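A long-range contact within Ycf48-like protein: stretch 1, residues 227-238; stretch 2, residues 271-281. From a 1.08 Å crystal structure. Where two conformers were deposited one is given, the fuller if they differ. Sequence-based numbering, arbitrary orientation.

Stretch 1, residues 227-238: LHNMGFTPDGRL
Stretch 2, residues 271-281: GFLDLAYRTPN

Two strands, 227-232 and 272-277, run side by side in the same direction, their axes 9° apart and 7.1 Å at closest approach. No backbone-to-backbone hydrogen bond joins them; side chains and waters meet each other and backbone carbonyls. The register pairs N229 with L273 (CA to CA 6.9 Å), T233 with Y277 (7.3 Å) and, beyond the strands, P234 with P280 (6.0 Å).

G271 leads in without contact. F272 (phi/psi -102/155, chi1 m) starts sideways, its ring ending farther from stretch 1; its carbonyl makes the contact, F272 O lying 3.6 Å from H228 CD2. H228, chi1 t and chi2 59°, points toward stretch 2.

L273 breaks the extended pattern at -122/-37, much as H228 does at -111/-48. Its side chain (m, t) starts away but returns, with L273 CD2 3.8 Å from H228 NE2. Its carbonyl is the polar hub, serving an amide and a water at once: N229 ND2, on a chi1 t side chain with chi2 near 0°, donates to L273 O at 2.9 Å and 160°, and a water that donates to L273 O (2.8 Å) sits 2.6 Å from H228 NE2. The other end of the N229 amide turns back on its own strand, N229 OD1 taking a weak bond from M230 N at 2.8 Å.

D274 (-153/158, chi1 t) brings OD1 to 3.5 Å from N229 ND2. A second water ties this pair, accepting from N229 ND2 at 2.9 Å and donating to D274 OD1 at 2.8 Å.

L275 (-139/132, t, t) points toward stretch 1, but its nearest approach, L275 CD2 to F232 O, is 6.0 Å, and it makes no contact. A276 (-149/149) points away.

Y277 (-95/129, chi1 m, chi2 -110°) is the most heavily covered residue. P234, C-gamma exo at -83/15, sets CD almost squarely over one ring face, 3.3 Å from the Y277 ring centroid and 8° off its normal, a CH-pi contact; P234 CD to Y277 CG is 3.4 Å. Y277 OH reaches T233 CG2 at 3.3 Å, and a water at 2.7 Å links it to R237 NH2 (2.6 Å). The turn from T233 to R237 is braced internally: T233 OG1 (chi1 p) donates to D235 OD1 at 2.5 Å and accepts from R237 N at 3.0 Å, while R237 NE forms a salt bridge to D235 OD1 at 2.8 Å. R237 thus serves both its own turn and, through water, the tyrosine.

R278 and T279 point away. P280 lies beside P234, P234 CG to P280 CA 4.3 Å, and one water donates to both P280 O (3.1 Å) and D235 OD2 (2.6 Å). N281 adds no direct contact.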

# COMPACT_ATOMS: atom_id res chain seq x y z
N LEU A 227 14.04 -4.33 -9.76
CA LEU A 227 12.65 -4.18 -9.38
C LEU A 227 12.50 -3.19 -8.26
O LEU A 227 13.33 -3.11 -7.34
CB LEU A 227 12.14 -5.53 -8.87
CG LEU A 227 11.95 -6.60 -9.91
CD1 LEU A 227 11.87 -7.95 -9.28
CD2 LEU A 227 10.62 -6.30 -10.70
N HIS A 228 11.43 -2.42 -8.32
CA HIS A 228 11.06 -1.52 -7.24
C HIS A 228 9.80 -1.94 -6.50
O HIS A 228 9.77 -1.97 -5.27
CB HIS A 228 10.85 -0.09 -7.69
CG HIS A 228 10.56 0.77 -6.53
ND1 HIS A 228 11.46 0.89 -5.49
CD2 HIS A 228 9.42 1.38 -6.12
CE1 HIS A 228 10.93 1.62 -4.53
NE2 HIS A 228 9.70 1.94 -4.89
N ASN A 229 8.73 -2.26 -7.23
CA ASN A 229 7.45 -2.61 -6.63
C ASN A 229 6.73 -3.59 -7.55
O ASN A 229 6.99 -3.61 -8.75
CB ASN A 229 6.59 -1.36 -6.36
CG ASN A 229 5.50 -1.56 -5.32
OD1 ASN A 229 5.31 -2.67 -4.79
ND2 ASN A 229 4.78 -0.49 -5.02
N MET A 230 5.86 -4.40 -6.95
CA MET A 230 5.06 -5.36 -7.71
C MET A 230 3.74 -5.53 -7.00
O MET A 230 3.66 -5.40 -5.77
CB MET A 230 5.71 -6.74 -7.80
CG MET A 230 6.99 -6.72 -8.60
SD MET A 230 7.78 -8.35 -8.73
CE MET A 230 6.62 -9.15 -9.81
N GLY A 231 2.70 -5.89 -7.77
CA GLY A 231 1.39 -6.16 -7.22
C GLY A 231 0.54 -6.92 -8.18
O GLY A 231 1.04 -7.44 -9.19
N PHE A 232 -0.74 -6.99 -7.87
CA PHE A 232 -1.69 -7.78 -8.64
C PHE A 232 -2.64 -6.90 -9.41
O PHE A 232 -3.01 -5.83 -8.94
CB PHE A 232 -2.49 -8.69 -7.69
CG PHE A 232 -1.62 -9.66 -6.95
CD1 PHE A 232 -1.34 -10.89 -7.49
CD2 PHE A 232 -1.06 -9.33 -5.70
CE1 PHE A 232 -0.51 -11.79 -6.82
CE2 PHE A 232 -0.22 -10.24 -5.04
CZ PHE A 232 0.02 -11.45 -5.59
N THR A 233 -3.02 -7.34 -10.61
CA THR A 233 -4.07 -6.67 -11.36
C THR A 233 -5.42 -7.23 -10.96
O THR A 233 -5.48 -8.25 -10.28
CB THR A 233 -3.87 -6.91 -12.85
OG1 THR A 233 -4.25 -8.26 -13.15
CG2 THR A 233 -2.45 -6.63 -13.31
N PRO A 234 -6.54 -6.63 -11.38
CA PRO A 234 -7.86 -7.18 -11.07
C PRO A 234 -8.31 -8.28 -12.01
O PRO A 234 -9.48 -8.66 -12.00
CB PRO A 234 -8.80 -5.97 -11.21
CG PRO A 234 -7.98 -4.83 -11.55
CD PRO A 234 -6.64 -5.29 -11.96
N ASP A 235 -7.39 -8.84 -12.78
CA ASP A 235 -7.72 -9.92 -13.69
C ASP A 235 -6.73 -11.07 -13.56
O ASP A 235 -6.66 -11.92 -14.44
CB ASP A 235 -7.84 -9.47 -15.14
CG ASP A 235 -6.64 -8.66 -15.58
OD1 ASP A 235 -5.50 -8.99 -15.23
OD2 ASP A 235 -6.84 -7.64 -16.27
N GLY A 236 -6.00 -11.15 -12.47
CA GLY A 236 -5.22 -12.34 -12.21
C GLY A 236 -3.80 -12.30 -12.73
O GLY A 236 -3.17 -13.36 -12.84
N ARG A 237 -3.28 -11.14 -13.06
CA ARG A 237 -1.90 -10.95 -13.49
C ARG A 237 -1.13 -10.22 -12.41
O ARG A 237 -1.69 -9.72 -11.43
CB ARG A 237 -1.86 -10.17 -14.81
CG ARG A 237 -2.48 -10.92 -16.00
CD ARG A 237 -2.48 -10.03 -17.24
NE ARG A 237 -3.40 -8.93 -17.05
CZ ARG A 237 -3.24 -7.68 -17.49
NH1 ARG A 237 -2.16 -7.29 -18.18
NH2 ARG A 237 -4.17 -6.79 -17.20
N LEU A 238 0.18 -10.14 -12.61
CA LEU A 238 1.08 -9.31 -11.84
C LEU A 238 1.48 -8.09 -12.66
O LEU A 238 1.56 -8.14 -13.90
CB LEU A 238 2.34 -10.06 -11.45
CG LEU A 238 2.25 -11.27 -10.49
CD1 LEU A 238 3.57 -12.10 -10.47
CD2 LEU A 238 1.94 -10.79 -9.14
N GLY A 271 10.99 8.21 -11.45
CA GLY A 271 10.70 6.91 -10.95
C GLY A 271 9.25 6.83 -10.50
O GLY A 271 8.65 7.79 -10.01
N PHE A 272 8.71 5.63 -10.64
CA PHE A 272 7.37 5.38 -10.15
C PHE A 272 7.44 4.60 -8.84
O PHE A 272 8.38 3.87 -8.57
CB PHE A 272 6.50 4.62 -11.17
CG PHE A 272 6.36 5.40 -12.42
CD1 PHE A 272 6.93 4.97 -13.63
CD2 PHE A 272 5.70 6.61 -12.40
CE1 PHE A 272 6.80 5.71 -14.82
CE2 PHE A 272 5.56 7.38 -13.58
CZ PHE A 272 6.13 6.92 -14.77
N LEU A 273 6.38 4.74 -8.04
CA LEU A 273 6.34 4.22 -6.69
C LEU A 273 5.19 3.25 -6.49
O LEU A 273 5.34 2.31 -5.72
CB LEU A 273 6.26 5.37 -5.70
CG LEU A 273 7.50 6.29 -5.74
CD1 LEU A 273 7.26 7.60 -5.05
CD2 LEU A 273 8.69 5.55 -5.16
N ASP A 274 4.02 3.48 -7.10
CA ASP A 274 2.88 2.59 -6.91
C ASP A 274 1.99 2.63 -8.13
O ASP A 274 2.00 3.60 -8.91
CB ASP A 274 2.08 2.97 -5.65
CG ASP A 274 1.23 1.84 -5.13
OD1 ASP A 274 1.51 0.67 -5.48
OD2 ASP A 274 0.36 2.11 -4.29
N LEU A 275 1.21 1.57 -8.28
CA LEU A 275 0.29 1.39 -9.40
C LEU A 275 -0.98 0.79 -8.80
O LEU A 275 -0.90 -0.17 -8.01
CB LEU A 275 0.93 0.41 -10.41
CG LEU A 275 0.16 0.15 -11.70
CD1 LEU A 275 1.13 -0.31 -12.77
CD2 LEU A 275 -0.89 -0.91 -11.53
N ALA A 276 -2.14 1.34 -9.14
CA ALA A 276 -3.38 0.77 -8.65
C ALA A 276 -4.50 0.98 -9.63
O ALA A 276 -4.55 2.00 -10.33
CB ALA A 276 -3.78 1.36 -7.29
N TYR A 277 -5.43 0.04 -9.65
CA TYR A 277 -6.59 0.08 -10.53
C TYR A 277 -7.79 0.68 -9.82
O TYR A 277 -8.17 0.24 -8.73
CB TYR A 277 -6.95 -1.33 -11.00
CG TYR A 277 -5.97 -1.96 -11.96
CD1 TYR A 277 -6.32 -2.13 -13.29
CD2 TYR A 277 -4.69 -2.38 -11.54
CE1 TYR A 277 -5.43 -2.72 -14.17
CE2 TYR A 277 -3.80 -2.94 -12.45
CZ TYR A 277 -4.17 -3.12 -13.75
OH TYR A 277 -3.27 -3.71 -14.61
N ARG A 278 -8.43 1.65 -10.44
CA ARG A 278 -9.73 2.11 -9.96
C ARG A 278 -10.84 1.20 -10.46
O ARG A 278 -11.84 0.98 -9.76
CB ARG A 278 -9.98 3.57 -10.40
CG ARG A 278 -11.23 4.13 -9.77
CD ARG A 278 -11.48 5.58 -10.16
NE ARG A 278 -11.83 5.74 -11.56
CZ ARG A 278 -13.05 5.59 -12.06
NH1 ARG A 278 -14.06 5.29 -11.24
NH2 ARG A 278 -13.25 5.77 -13.35
N THR A 279 -10.70 0.72 -11.70
CA THR A 279 -11.64 -0.17 -12.36
C THR A 279 -10.79 -1.15 -13.14
O THR A 279 -9.57 -0.98 -13.23
CB THR A 279 -12.54 0.60 -13.35
OG1 THR A 279 -11.73 1.04 -14.43
CG2 THR A 279 -13.27 1.75 -12.66
N PRO A 280 -11.37 -2.16 -13.78
CA PRO A 280 -10.53 -3.08 -14.54
C PRO A 280 -9.73 -2.42 -15.65
O PRO A 280 -8.65 -2.91 -15.97
CB PRO A 280 -11.53 -4.11 -15.10
CG PRO A 280 -12.63 -4.14 -14.09
CD PRO A 280 -12.72 -2.71 -13.56
N ASN A 281 -10.21 -1.31 -16.25
CA ASN A 281 -9.47 -0.68 -17.34
C ASN A 281 -8.75 0.61 -16.96
O ASN A 281 -7.89 1.07 -17.72
CB ASN A 281 -10.45 -0.36 -18.48
CG ASN A 281 -11.03 -1.60 -19.10
OD1 ASN A 281 -10.37 -2.63 -19.19
ND2 ASN A 281 -12.27 -1.50 -19.53
O HOH W 1 7.37 1.95 -3.82
O HOH W 2 2.49 -0.74 -3.29
O HOH W 3 -8.45 -5.88 -15.24
O HOH W 4 -4.27 -4.16 -17.06